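YncA (PDB 3DR6) probably transfers an acetyl group from acetyl-coenzyme A to an acceptor that is not established, as a putative GNAT-family acetyltransferase. Local coordinates at residues F8-K11 with A12-A15; L104-L107 with I108-R112; S125-A128 with A129-R132. One frame throughout, in Å; residues are numbered along the deposited sequence.

Interaction 1: residues F8-K11 with A12-A15; sequences FADK and ADCA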
loop_
_atom_site.group_PDB
_atom_site.type_symbol
_atom_site.label_atom_id
_atom_site.label_comp_id
_atom_site.label_asym_id
_atom_site.label_seq_id
_atom_site.Cartn_x
_atom_site.Cartn_y
_atom_site.Cartn_z
ATOM N N PHE C 8 -12.974 -16.880 -16.536
ATOM C CA PHE C 8 -11.654 -16.287 -16.694
ATOM C C PHE C 8 -11.582 -15.468 -17.974
ATOM O O PHE C 8 -12.131 -15.866 -19.009
ATOM C CB PHE C 8 -10.567 -17.370 -16.696
ATOM C CG PHE C 8 -10.349 -17.984 -15.352
ATOM C CD1 PHE C 8 -9.719 -17.261 -14.342
ATOM C CD2 PHE C 8 -10.791 -19.273 -15.081
ATOM C CE1 PHE C 8 -9.519 -17.811 -13.092
ATOM C CE2 PHE C 8 -10.597 -19.831 -13.820
ATOM C CZ PHE C 8 -9.966 -19.098 -12.827
ATOM N N ALA C 9 -10.912 -14.320 -17.887
ATOM C CA ALA C 9 -10.721 -13.459 -19.049
ATOM C C ALA C 9 -9.708 -14.064 -20.024
ATOM O O ALA C 9 -8.845 -14.878 -19.618
ATOM C CB ALA C 9 -10.285 -12.045 -18.607
ATOM N N ASP C 10 -9.860 -13.692 -21.301
ATOM C CA ASP C 10 -8.921 -14.002 -22.394
ATOM C C ASP C 10 -8.281 -12.715 -22.873
ATOM O O ASP C 10 -8.787 -11.618 -22.587
ATOM C CB ASP C 10 -9.661 -14.546 -23.630
ATOM C CG ASP C 10 -10.434 -15.796 -23.361
ATOM O OD1 ASP C 10 -10.183 -16.464 -22.322
ATOM O OD2 ASP C 10 -11.291 -16.127 -24.214
ATOM N N LYS C 11 -7.208 -12.845 -23.661
ATOM C CA LYS C 11 -6.657 -11.710 -24.417
ATOM C C LYS C 11 -7.730 -10.932 -25.181
ATOM O O LYS C 11 -7.671 -9.699 -25.256
ATOM C CB LYS C 11 -5.600 -12.179 -25.416
ATOM C CG LYS C 11 -4.194 -12.343 -24.863
ATOM C CD LYS C 11 -3.223 -12.635 -26.013
ATOM C CE LYS C 11 -3.109 -11.421 -26.955
ATOM N NZ LYS C 11 -2.632 -11.758 -28.331
ATOM N N ALA C 12 -8.710 -11.641 -25.742
ATOM C CA ALA C 12 -9.769 -11.004 -26.537
ATOM C C ALA C 12 -10.734 -10.113 -25.729
ATOM O O ALA C 12 -11.482 -9.320 -26.310
ATOM C CB ALA C 12 -10.545 -12.052 -27.333
ATOM N N ASP C 13 -10.700 -10.246 -24.402
ATOM C CA ASP C 13 -11.539 -9.450 -23.485
ATOM C C ASP C 13 -10.915 -8.120 -23.083
ATOM O O ASP C 13 -11.566 -7.302 -22.410
ATOM C CB ASP C 13 -11.807 -10.231 -22.197
ATOM C CG ASP C 13 -12.586 -11.494 -22.434
ATOM O OD1 ASP C 13 -13.522 -11.455 -23.261
ATOM O OD2 ASP C 13 -12.255 -12.525 -21.803
ATOM N N CYS C 14 -9.666 -7.914 -23.491
ATOM C CA CYS C 14 -8.892 -6.769 -23.015
ATOM C C CYS C 14 -9.369 -5.424 -23.564
ATOM O O CYS C 14 -9.234 -4.411 -22.876
ATOM C CB CYS C 14 -7.381 -6.987 -23.197
ATOM S SG CYS C 14 -6.692 -8.181 -22.024
ATOM N N ALA C 15 -9.920 -5.397 -24.783
ATOM C CA ALA C 15 -10.536 -4.170 -25.265
ATOM C C ALA C 15 -11.738 -3.761 -24.401
ATOM O O ALA C 15 -11.879 -2.584 -24.070
ATOM C CB ALA C 15 -10.920 -4.266 -26.756
HETATM O O HOH W 1 -13.024 -13.604 -25.025
HETATM O O HOH W 2 -8.640 -7.286 -26.677
#
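Asp10 and Asp13 meet in the turn that leads from strand 5-8 into helix 14-27, where a single turn of 3-10 helix precedes the regular one. Three direct hydrogen bonds define the turn. In the side-chain bond, Asp10 N gives its hydrogen to Asp13 OD2 at 2.7 Å, nearly straight at 168°; the donor meets the oxygen on its anti side, 32° out of the carboxylate plane. Asp13 CG lies beside its own backbone N (chi1 -63°), which swings the carboxylate back over the preceding residues and brings OD2 to 3.3 Å from Ala9 CA. The same OD2 forms a salt bridge with Arg7, a charge that would be expected to favour the ionised carboxylate.

The two backbone bonds each span three residues, the spacing of a 3-10 turn: Asp13 N to Asp10 O at 3.0 Å, and Cys14 N to Lys11 O at 3.2 Å.

Like charges also come close, with Asp10 OD2 and Asp13 OD2 4.4 Å apart and the carboxylate planes not far from parallel.

Two waters bridge the segments. Water 1 donates to Asp10 OD2 and to Asp13 OD1, so the two acids share a solvent link. Water 2 continues the turn, donating to Lys11 O and accepting from Ala15 N.

Apolar packing covers the inner side: Ala9 rests on Val56 and Val58 of strand 56-61, and Cys14 on Leu43 and Tyr46 of helix 39-52, while Cys14 SG lies 3.7 Å from Lys11 O.

Interaction 2: residues L104-L107 with I108-R112; sequences LSRL and IDEAR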
loop_
_atom_site.group_PDB
_atom_site.type_symbol
_atom_site.label_atom_id
_atom_site.label_comp_id
_atom_site.label_asym_id
_atom_site.label_seq_id
_atom_site.Cartn_x
_atom_site.Cartn_y
_atom_site.Cartn_z
ATOM N N LEU C 104 -16.949 -10.493 -7.013
ATOM C CA LEU C 104 -16.120 -10.500 -5.807
ATOM C C LEU C 104 -16.133 -11.878 -5.127
ATOM O O LEU C 104 -15.091 -12.352 -4.680
ATOM C CB LEU C 104 -16.506 -9.364 -4.846
ATOM C CG LEU C 104 -15.634 -9.259 -3.586
ATOM C CD1 LEU C 104 -14.125 -9.214 -3.904
ATOM C CD2 LEU C 104 -16.053 -8.025 -2.757
ATOM N N SER C 105 -17.306 -12.514 -5.088
ATOM C CA SER C 105 -17.432 -13.854 -4.497
ATOM C C SER C 105 -16.531 -14.850 -5.228
ATOM O O SER C 105 -15.751 -15.570 -4.605
ATOM C CB SER C 105 -18.890 -14.334 -4.501
ATOM O OG SER C 105 -19.045 -15.488 -3.692
ATOM N N ARG C 106 -16.615 -14.857 -6.555
ATOM C CA ARG C 106 -15.764 -15.728 -7.374
ATOM C C ARG C 106 -14.265 -15.429 -7.142
ATOM O O ARG C 106 -13.447 -16.358 -6.987
ATOM C CB ARG C 106 -16.126 -15.609 -8.850
ATOM C CG ARG C 106 -15.209 -16.401 -9.802
ATOM C CD ARG C 106 -15.218 -17.929 -9.548
ATOM N NE ARG C 106 -14.180 -18.587 -10.350
ATOM C CZ ARG C 106 -14.305 -18.896 -11.648
ATOM N NH1 ARG C 106 -15.427 -18.626 -12.319
ATOM N NH2 ARG C 106 -13.301 -19.480 -12.287
ATOM N N LEU C 107 -13.925 -14.140 -7.079
ATOM C CA LEU C 107 -12.549 -13.695 -6.820
ATOM C C LEU C 107 -11.974 -14.274 -5.521
ATOM O O LEU C 107 -10.830 -14.739 -5.476
ATOM C CB LEU C 107 -12.499 -12.162 -6.773
ATOM C CG LEU C 107 -11.146 -11.527 -7.036
ATOM C CD1 LEU C 107 -10.671 -11.843 -8.492
ATOM C CD2 LEU C 107 -11.214 -10.022 -6.747
ATOM N N ILE C 108 -12.793 -14.256 -4.479
ATOM C CA ILE C 108 -12.409 -14.773 -3.161
ATOM C C ILE C 108 -12.029 -16.256 -3.242
ATOM O O ILE C 108 -11.060 -16.683 -2.629
ATOM C CB ILE C 108 -13.546 -14.573 -2.140
ATOM C CG1 ILE C 108 -13.667 -13.099 -1.758
ATOM C CG2 ILE C 108 -13.336 -15.433 -0.889
ATOM C CD1 ILE C 108 -15.047 -12.708 -1.198
ATOM N N ASP C 109 -12.795 -17.015 -4.020
ATOM C CA ASP C 109 -12.528 -18.424 -4.257
ATOM C C ASP C 109 -11.167 -18.604 -4.901
ATOM O O ASP C 109 -10.409 -19.490 -4.507
ATOM C CB ASP C 109 -13.581 -19.005 -5.202
ATOM C CG ASP C 109 -14.948 -19.114 -4.567
ATOM O OD1 ASP C 109 -15.043 -19.165 -3.328
ATOM O OD2 ASP C 109 -15.938 -19.157 -5.333
ATOM N N GLU C 110 -10.867 -17.752 -5.886
ATOM C CA GLU C 110 -9.588 -17.801 -6.594
ATOM C C GLU C 110 -8.459 -17.440 -5.652
ATOM O O GLU C 110 -7.406 -18.054 -5.703
ATOM C CB GLU C 110 -9.578 -16.907 -7.843
ATOM C CG GLU C 110 -10.565 -17.331 -8.953
ATOM C CD GLU C 110 -10.392 -18.771 -9.431
ATOM O OE1 GLU C 110 -9.244 -19.291 -9.439
ATOM O OE2 GLU C 110 -11.420 -19.384 -9.801
ATOM N N ALA C 111 -8.692 -16.470 -4.767
ATOM C CA ALA C 111 -7.705 -16.100 -3.750
ATOM C C ALA C 111 -7.349 -17.293 -2.837
ATOM O O ALA C 111 -6.173 -17.557 -2.587
ATOM C CB ALA C 111 -8.192 -14.877 -2.933
ATOM N N ARG C 112 -8.354 -18.066 -2.413
ATOM C CA ARG C 112 -8.051 -19.283 -1.637
ATOM C C ARG C 112 -7.201 -20.301 -2.427
ATOM O O ARG C 112 -6.290 -20.912 -1.874
ATOM C CB ARG C 112 -9.326 -19.938 -1.100
ATOM C CG ARG C 112 -10.059 -19.054 -0.071
ATOM C CD ARG C 112 -10.921 -19.903 0.909
ATOM N NE ARG C 112 -11.621 -19.005 1.829
ATOM C CZ ARG C 112 -12.789 -18.407 1.560
ATOM N NH1 ARG C 112 -13.441 -18.648 0.440
ATOM N NH2 ARG C 112 -13.320 -17.577 2.443
HETATM O O HOH W 3 -18.316 -17.812 -5.802
#
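Glu110 OE2 is gripped by two nitrogens of Arg106, four residues earlier on the same helix. Arg106 NE approaches it at 2.9 Å and Arg106 NH2 at 3.1 Å, a side-on salt bridge in which both donors converge on one oxygen. That oxygen lies in the guanidinium plane, at its edge, whereas the carboxylate plane is turned 55° from it. The two donors therefore use OE2 differently: NE takes the anti lone pair, with an N-H...O angle of 156°, and NH2 arrives from above the carboxylate plane. Arg106 reaches Glu110 by running its CG anti to the backbone N (chi1 175°) and bending at chi2, while Glu110 bends at its own chi2 to turn its carboxylate back. Arg113 forms a further salt bridge to OE2, and the gathered positive charge probably favours the ionised acid; Arg106 also makes a cation-pi contact with Phe8.

Asp109, four residues after Ser105, accepts at OD2 from water 3.

On the inner side, Ile108 CD1 comes 4.2 Å from Leu104 CG, and Ile108 CG1 packs against Leu104 O at 3.3 Å. Leu104 and Ile108 both touch Met119 of strand 118-124; Leu107 meets His86 of strand 83-90 and Leu57 of strand 56-61. The i to i+4 backbone bonds include Ile108 N to Leu104 O at 3.0 Å and Ala111 N to Leu107 O at 2.8 Å; that of Asp109 N to Ser105 O is weak. With Leu104, Leu107, Ile108 and Ala111 buried and Ser105, Asp109 and Arg112 less so, this is an amphipathic alpha-helix, the crossover helix of the beta-alpha-beta unit formed by strand 83-90, helix 99-113 and strand 118-124.

Interaction 3: residues S125-A128 with A129-R132; sequences SQNA and ASIR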
loop_
_atom_site.group_PDB
_atom_site.type_symbol
_atom_site.label_atom_id
_atom_site.label_comp_id
_atom_site.label_asym_id
_atom_site.label_seq_id
_atom_site.Cartn_x
_atom_site.Cartn_y
_atom_site.Cartn_z
ATOM N N SER C 125 -14.434 6.371 1.408
ATOM C CA SER C 125 -15.129 6.186 2.677
ATOM C C SER C 125 -16.629 6.513 2.610
ATOM O O SER C 125 -17.428 5.983 3.408
ATOM C CB SER C 125 -14.473 6.991 3.783
ATOM O OG SER C 125 -13.121 6.597 3.981
ATOM N N GLN C 126 -16.990 7.352 1.643
ATOM C CA GLN C 126 -18.366 7.801 1.486
ATOM C C GLN C 126 -19.250 6.830 0.664
ATOM O O GLN C 126 -20.502 6.988 0.608
ATOM C CB GLN C 126 -18.375 9.253 0.960
ATOM C CG GLN C 126 -17.803 10.297 2.006
ATOM C CD GLN C 126 -16.225 10.305 2.178
ATOM O OE1 GLN C 126 -15.476 9.600 1.472
ATOM N NE2 GLN C 126 -15.739 11.126 3.128
ATOM N N ASN C 127 -18.620 5.791 0.097
ATOM C CA ASN C 127 -19.316 4.766 -0.711
ATOM C C ASN C 127 -20.007 3.713 0.170
ATOM O O ASN C 127 -19.521 2.577 0.360
ATOM C CB ASN C 127 -18.363 4.135 -1.738
ATOM C CG ASN C 127 -19.080 3.301 -2.800
ATOM O OD1 ASN C 127 -20.257 2.936 -2.665
ATOM N ND2 ASN C 127 -18.354 2.966 -3.842
ATOM N N ALA C 128 -21.137 4.122 0.725
ATOM C CA ALA C 128 -21.916 3.289 1.625
ATOM C C ALA C 128 -22.374 1.990 0.957
ATOM O O ALA C 128 -22.380 0.937 1.603
ATOM C CB ALA C 128 -23.105 4.087 2.181
ATOM N N ALA C 129 -22.725 2.055 -0.328
ATOM C CA ALA C 129 -23.168 0.861 -1.066
ATOM C C ALA C 129 -22.077 -0.201 -1.138
ATOM O O ALA C 129 -22.354 -1.394 -0.966
ATOM C CB ALA C 129 -23.628 1.225 -2.472
ATOM N N SER C 130 -20.845 0.232 -1.428
ATOM C CA SER C 130 -19.717 -0.698 -1.485
ATOM C C SER C 130 -19.412 -1.294 -0.098
ATOM O O SER C 130 -19.122 -2.489 0.031
ATOM C CB SER C 130 -18.475 -0.022 -2.083
ATOM O OG SER C 130 -17.402 -0.960 -2.149
ATOM N N ILE C 131 -19.496 -0.460 0.935
ATOM C CA ILE C 131 -19.309 -0.920 2.304
ATOM C C ILE C 131 -20.323 -2.018 2.673
ATOM O O ILE C 131 -19.955 -3.056 3.234
ATOM C CB ILE C 131 -19.321 0.286 3.274
ATOM C CG1 ILE C 131 -18.070 1.144 2.972
ATOM C CG2 ILE C 131 -19.382 -0.180 4.743
ATOM C CD1 ILE C 131 -18.015 2.489 3.702
ATOM N N ARG C 132 -21.586 -1.790 2.317
ATOM C CA ARG C 132 -22.656 -2.784 2.545
ATOM C C ARG C 132 -22.396 -4.100 1.809
ATOM O O ARG C 132 -22.563 -5.192 2.384
ATOM C CB ARG C 132 -24.000 -2.162 2.118
ATOM C CG ARG C 132 -25.254 -3.006 2.323
ATOM C CD ARG C 132 -26.525 -2.182 1.925
ATOM N NE ARG C 132 -26.327 -0.737 2.131
ATOM C CZ ARG C 132 -26.395 0.208 1.183
ATOM N NH1 ARG C 132 -26.162 1.482 1.495
ATOM N NH2 ARG C 132 -26.709 -0.105 -0.073
#
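Ala129 meets the N-cap residue Asn127 first, its CB lying 3.8 Å from Asn127 OD1. This cap starts helix 128-135, and the next residue supplies its side-chain bond. Asn127 is also the centre of an inverse gamma turn, closed by Ala128 N bonding to Gln126 O.

Ser130 N donates to Asn127 OD1 at 3.0 Å with an N-H...O angle of 159°. The N-H comes in from above the amide plane, 60° out of it, and not along a lone pair. Asn127 carries CG anti to its own N (chi1 -167°), which turns the amide forward along the chain and brings it beside Ser130, with Asn127 CG 3.5 Å from Ser130 CB. The side-chain oxygen thereby serves an amide of the first helical turn, as an N-cap side chain does.

Ile131 N follows with the first i to i+4 backbone bond, to Asn127 O at 3.1 Å. The cap residue is thus used twice, its side-chain and backbone carbonyls accepting from Ser130 N and Ile131 N in turn. Ile131 CG1 lies beside the backbone N and sends the side chain back toward the preceding loop, placing CD1 3.6 Å from Ser125 O.

Arg132 N continues the ladder with a bond to Ala128 O at 2.9 Å. The side chain bends at chi3 and folds back over the same peptide. Ala128 O lies 3.7 Å above one guanidinium face, offset toward its rim, and Arg132 NH1 also comes within 4.1 Å of Ala128 CB.

Helix 128-135 follows strand 118-124 through this short loop. Ser125 OG bonds to Gln144 in strand 140-151 and to Thr159 in strand 154-164, while Ile131 rests on Met161 of strand 154-164, setting the helix start against the sheet.

Overall arrangement
The three contacts follow one another along the chain without interlocking. Interaction 1 and interaction 2 have centres 19 Å apart yet touch at Phe8, whose CZ lies 3.4 Å from Glu110 OE2; Phe8 and Arg106 thus join the outermost strand 5-8 to helix 99-113. Interaction 3 lies apart, its centre about 29 Å from that of interaction 1 on the opposite side of the chain's centre, and about 20 Å from that of interaction 2. Strand 118-124 links helix 99-113 to the loop of interaction 3, which begins the next helix, 128-135. Together these elements belong to the GNAT-family core, which in relatives binds acetyl-coenzyme A and probably does so here.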